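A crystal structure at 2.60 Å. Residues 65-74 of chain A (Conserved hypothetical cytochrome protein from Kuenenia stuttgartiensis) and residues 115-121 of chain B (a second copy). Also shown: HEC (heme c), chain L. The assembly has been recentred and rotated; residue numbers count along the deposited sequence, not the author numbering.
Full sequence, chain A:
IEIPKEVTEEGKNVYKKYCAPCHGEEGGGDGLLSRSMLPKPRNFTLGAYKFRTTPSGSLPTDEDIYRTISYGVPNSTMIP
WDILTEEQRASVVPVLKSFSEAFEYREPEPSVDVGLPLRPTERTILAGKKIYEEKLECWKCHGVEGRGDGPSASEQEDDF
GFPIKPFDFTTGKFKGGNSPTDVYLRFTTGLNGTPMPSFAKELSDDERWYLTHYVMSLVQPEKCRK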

# COMPACT_ATOMS: atom_id res chain seq x y z
N ILE A 65 -44.29 20.07 -24.21
CA ILE A 65 -44.93 18.96 -23.52
C ILE A 65 -44.61 17.64 -24.20
O ILE A 65 -44.26 16.65 -23.55
CB ILE A 65 -46.45 19.19 -23.42
CG1 ILE A 65 -46.74 20.51 -22.71
CG2 ILE A 65 -47.13 18.04 -22.70
CD1 ILE A 65 -48.21 20.90 -22.73
N TYR A 66 -44.72 17.60 -25.53
CA TYR A 66 -44.39 16.39 -26.28
C TYR A 66 -42.94 15.96 -26.04
O TYR A 66 -42.65 14.76 -26.02
CB TYR A 66 -44.64 16.61 -27.77
CG TYR A 66 -44.39 15.38 -28.62
CD1 TYR A 66 -45.41 14.47 -28.87
CD2 TYR A 66 -43.14 15.14 -29.18
CE1 TYR A 66 -45.18 13.35 -29.65
CE2 TYR A 66 -42.91 14.02 -29.95
CZ TYR A 66 -43.93 13.13 -30.18
OH TYR A 66 -43.69 12.02 -30.95
N ARG A 67 -42.04 16.92 -25.87
CA ARG A 67 -40.64 16.58 -25.63
C ARG A 67 -40.47 15.92 -24.27
O ARG A 67 -39.77 14.91 -24.14
CB ARG A 67 -39.77 17.84 -25.72
CG ARG A 67 -38.28 17.56 -25.69
CD ARG A 67 -37.48 18.84 -25.88
NE ARG A 67 -36.41 18.67 -26.85
CZ ARG A 67 -35.49 19.59 -27.13
NH1 ARG A 67 -35.51 20.76 -26.50
NH2 ARG A 67 -34.56 19.34 -28.04
N THR A 68 -41.10 16.48 -23.23
CA THR A 68 -40.99 15.91 -21.89
C THR A 68 -41.59 14.51 -21.84
O THR A 68 -41.06 13.62 -21.17
CB THR A 68 -41.66 16.82 -20.87
OG1 THR A 68 -41.20 18.17 -21.06
CG2 THR A 68 -41.33 16.38 -19.46
N ILE A 69 -42.71 14.30 -22.54
CA ILE A 69 -43.34 12.98 -22.59
C ILE A 69 -42.41 11.97 -23.25
O ILE A 69 -42.25 10.84 -22.77
CB ILE A 69 -44.69 13.06 -23.32
CG1 ILE A 69 -45.64 14.02 -22.60
CG2 ILE A 69 -45.31 11.68 -23.44
CD1 ILE A 69 -46.87 14.39 -23.41
N SER A 70 -41.77 12.36 -24.35
CA SER A 70 -40.90 11.44 -25.08
C SER A 70 -39.62 11.16 -24.31
O SER A 70 -39.18 10.00 -24.24
CB SER A 70 -40.58 12.01 -26.46
OG SER A 70 -41.76 12.18 -27.23
N TYR A 71 -39.01 12.19 -23.74
CA TYR A 71 -37.71 12.01 -23.09
C TYR A 71 -37.85 11.51 -21.66
O TYR A 71 -36.97 10.80 -21.17
CB TYR A 71 -36.94 13.33 -23.11
CG TYR A 71 -35.52 13.25 -22.60
CD1 TYR A 71 -34.48 12.94 -23.46
CD2 TYR A 71 -35.22 13.51 -21.27
CE1 TYR A 71 -33.18 12.88 -23.01
CE2 TYR A 71 -33.92 13.44 -20.81
CZ TYR A 71 -32.90 13.13 -21.68
OH TYR A 71 -31.60 13.06 -21.24
N GLY A 72 -38.94 11.86 -20.98
CA GLY A 72 -39.10 11.53 -19.58
C GLY A 72 -38.38 12.53 -18.69
O GLY A 72 -37.76 13.50 -19.15
N VAL A 73 -38.48 12.29 -17.39
CA VAL A 73 -37.82 13.16 -16.41
C VAL A 73 -36.91 12.31 -15.53
O VAL A 73 -37.41 11.55 -14.68
CB VAL A 73 -38.85 13.93 -15.56
CG1 VAL A 73 -38.13 14.81 -14.54
CG2 VAL A 73 -39.74 14.77 -16.45
N PRO A 74 -35.59 12.38 -15.71
CA PRO A 74 -34.69 11.64 -14.83
C PRO A 74 -34.85 12.06 -13.38
O PRO A 74 -35.42 13.11 -13.06
CB PRO A 74 -33.30 12.00 -15.36
CG PRO A 74 -33.53 12.37 -16.79
CD PRO A 74 -34.88 13.04 -16.82
N GLY B 115 -34.46 16.39 -34.71
CA GLY B 115 -35.44 15.66 -33.95
C GLY B 115 -35.17 15.79 -32.46
O GLY B 115 -34.42 16.65 -31.99
N LEU B 116 -35.79 14.90 -31.70
CA LEU B 116 -35.63 14.94 -30.26
C LEU B 116 -34.56 13.95 -29.83
O LEU B 116 -34.64 12.77 -30.19
CB LEU B 116 -36.95 14.60 -29.57
CG LEU B 116 -38.16 15.40 -30.07
CD1 LEU B 116 -39.44 14.82 -29.49
CD2 LEU B 116 -38.02 16.87 -29.71
N PRO B 117 -33.54 14.39 -29.08
CA PRO B 117 -32.52 13.45 -28.61
C PRO B 117 -33.11 12.39 -27.70
O PRO B 117 -33.82 12.70 -26.74
CB PRO B 117 -31.52 14.35 -27.87
CG PRO B 117 -32.28 15.60 -27.55
CD PRO B 117 -33.26 15.77 -28.68
N LEU B 118 -32.83 11.13 -28.01
CA LEU B 118 -33.35 10.02 -27.23
C LEU B 118 -32.68 9.95 -25.86
O LEU B 118 -31.54 10.38 -25.68
CB LEU B 118 -33.16 8.69 -27.97
CG LEU B 118 -34.32 8.16 -28.81
CD1 LEU B 118 -35.01 9.28 -29.55
CD2 LEU B 118 -33.82 7.11 -29.80
N ARG B 119 -33.41 9.40 -24.90
CA ARG B 119 -32.92 9.30 -23.53
C ARG B 119 -31.84 8.22 -23.44
O ARG B 119 -32.12 7.06 -23.76
CB ARG B 119 -34.08 8.98 -22.59
CG ARG B 119 -33.68 8.67 -21.16
CD ARG B 119 -33.71 9.91 -20.28
NE ARG B 119 -33.79 9.56 -18.87
CZ ARG B 119 -34.93 9.44 -18.19
NH1 ARG B 119 -36.09 9.66 -18.80
NH2 ARG B 119 -34.92 9.11 -16.91
N PRO B 120 -30.63 8.55 -23.01
CA PRO B 120 -29.59 7.52 -22.88
C PRO B 120 -29.90 6.56 -21.74
O PRO B 120 -30.27 6.97 -20.64
CB PRO B 120 -28.32 8.33 -22.60
CG PRO B 120 -28.81 9.61 -22.02
CD PRO B 120 -30.12 9.90 -22.70
N THR B 121 -29.75 5.27 -22.03
CA THR B 121 -29.98 4.21 -21.05
C THR B 121 -28.88 3.17 -21.19
O THR B 121 -28.04 3.24 -22.09
CB THR B 121 -31.35 3.54 -21.24
OG1 THR B 121 -31.36 2.80 -22.46
CG2 THR B 121 -32.47 4.58 -21.29
FE HEC L . -45.58 11.96 -15.85
CHA HEC L . -43.95 14.76 -14.75
CHB HEC L . -46.51 13.65 -18.71
CHC HEC L . -47.29 9.18 -16.96
CHD HEC L . -44.77 10.28 -12.95
NA HEC L . -45.28 13.85 -16.60
C1A HEC L . -44.58 14.85 -15.97
C2A HEC L . -44.60 16.04 -16.81
C3A HEC L . -45.32 15.73 -17.92
C4A HEC L . -45.75 14.35 -17.79
CMA HEC L . -45.67 16.60 -19.15
CAA HEC L . -43.88 17.34 -16.34
CBA HEC L . -43.60 18.45 -17.35
CGA HEC L . -42.96 19.61 -16.64
O1A HEC L . -43.11 19.71 -15.39
O2A HEC L . -42.31 20.44 -17.32
NB HEC L . -46.70 11.50 -17.51
C1B HEC L . -46.93 12.34 -18.59
C2B HEC L . -47.70 11.59 -19.57
C3B HEC L . -47.92 10.37 -19.09
C4B HEC L . -47.29 10.28 -17.78
CMB HEC L . -48.18 12.15 -20.93
CAB HEC L . -48.68 9.21 -19.77
CBB HEC L . -47.89 8.67 -20.98
NC HEC L . -45.96 10.08 -15.10
C1C HEC L . -46.68 9.08 -15.73
C2C HEC L . -46.57 7.88 -14.93
C3C HEC L . -46.00 8.22 -13.76
C4C HEC L . -45.53 9.59 -13.88
CMC HEC L . -47.39 6.59 -15.19
CAC HEC L . -45.74 7.30 -12.55
CBC HEC L . -44.71 6.21 -12.92
ND HEC L . -44.53 12.44 -14.12
C1D HEC L . -44.32 11.57 -13.05
C2D HEC L . -43.53 12.26 -12.05
C3D HEC L . -43.28 13.66 -12.62
C4D HEC L . -43.93 13.68 -13.90
CMD HEC L . -43.06 11.70 -10.69
CAD HEC L . -42.49 14.82 -11.97
CBD HEC L . -41.00 14.60 -12.18
CGD HEC L . -40.23 15.71 -11.50
O1D HEC L . -40.50 16.90 -11.79
O2D HEC L . -39.33 15.39 -10.68

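The contact joins the end of a helix in chain A, residues 65-71 and the turn that follows, to an extended segment of chain B without regular secondary structure. The two stretches bury 487 Å² of surface, both sides summed, and the backbones approach most closely at Tyr A71 and Arg B119, whose CA atoms lie 5.5 Å apart.

One hydrogen bond crosses between the stretches. Arg B119 NH1 donates to Tyr A71 O at 2.8 Å, with an N-H...O angle of 148°. The acceptor is available because the helix stops here: its last backbone bonds in this stretch run from Tyr A71 N to Arg A67 O (2.9 Å) and from Gly A72 N to Thr A68 O (2.8 Å), and Gly A72 then leaves helical geometry with phi 82° and psi -180°. The carbonyl lies at the edge of the guanidinium, near its plane, as suits an N-H donor. Glycine fits the turn on two counts. At these backbone angles a CB would be jammed against the carbonyl O of the preceding residue, and an ideal CB would also sit 2.6 Å from Arg B119 NH1, a clash. The bare CA instead leaves NH1 at 3.6 Å.

Contacts over the faces of planar groups hold the rest of the arginine. Its CD lies 3.8 Å from the centroid of the Tyr A71 ring (atoms CG, CD1, CD2, CE1, CE2 and CZ), 22° off the ring normal, which identifies a CH-pi contact over one face. Further along, Pro A74 CG packs over one face of the guanidinium, 3.5 Å from Arg B119 NE. Arginine suits this place because its aliphatic portion can cover an aromatic ring while its terminal group reaches a backbone acceptor. Arg B119 is buried and has 112 Å² covered by chain A's stretch, the largest such area of any residue here; Tyr A71 follows with 101 Å². The CA-to-CB bond of Tyr A71 points sideways; chi1 at -173° (t) then carries the ring nearer to chain B. Pro B117 O approaches the edge of that ring, 3.4 Å from Tyr A71 CD1, while Pro B120 CD is 3.8 Å from Tyr A71 OH.

Apolar packing extends the contact back along the helix. Leu B116 points toward chain A, with chi1 -50° (m) and chi2 170° (t), and loses 86 Å² to it. Its CD1 meets the edge of the Tyr A66 ring at CE2, 3.6 Å away, and its CD2 lies 3.7 Å from Arg A67 NE, so the two methyls touch different residues. Arg A67 also places NH2 3.9 Å from Pro B117 CD, a packing contact only. Ser A70, whose CA-to-CB bond points toward chain B, places a small side chain near Leu B116: its OG donates to Tyr A66 O at 3.0 Å, within its own helix, and lies 4.2 Å from Leu B116 CD1.

Other helix residues serve the heme instead, with Ile A69 CG1 3.6 Å from HEC CMB.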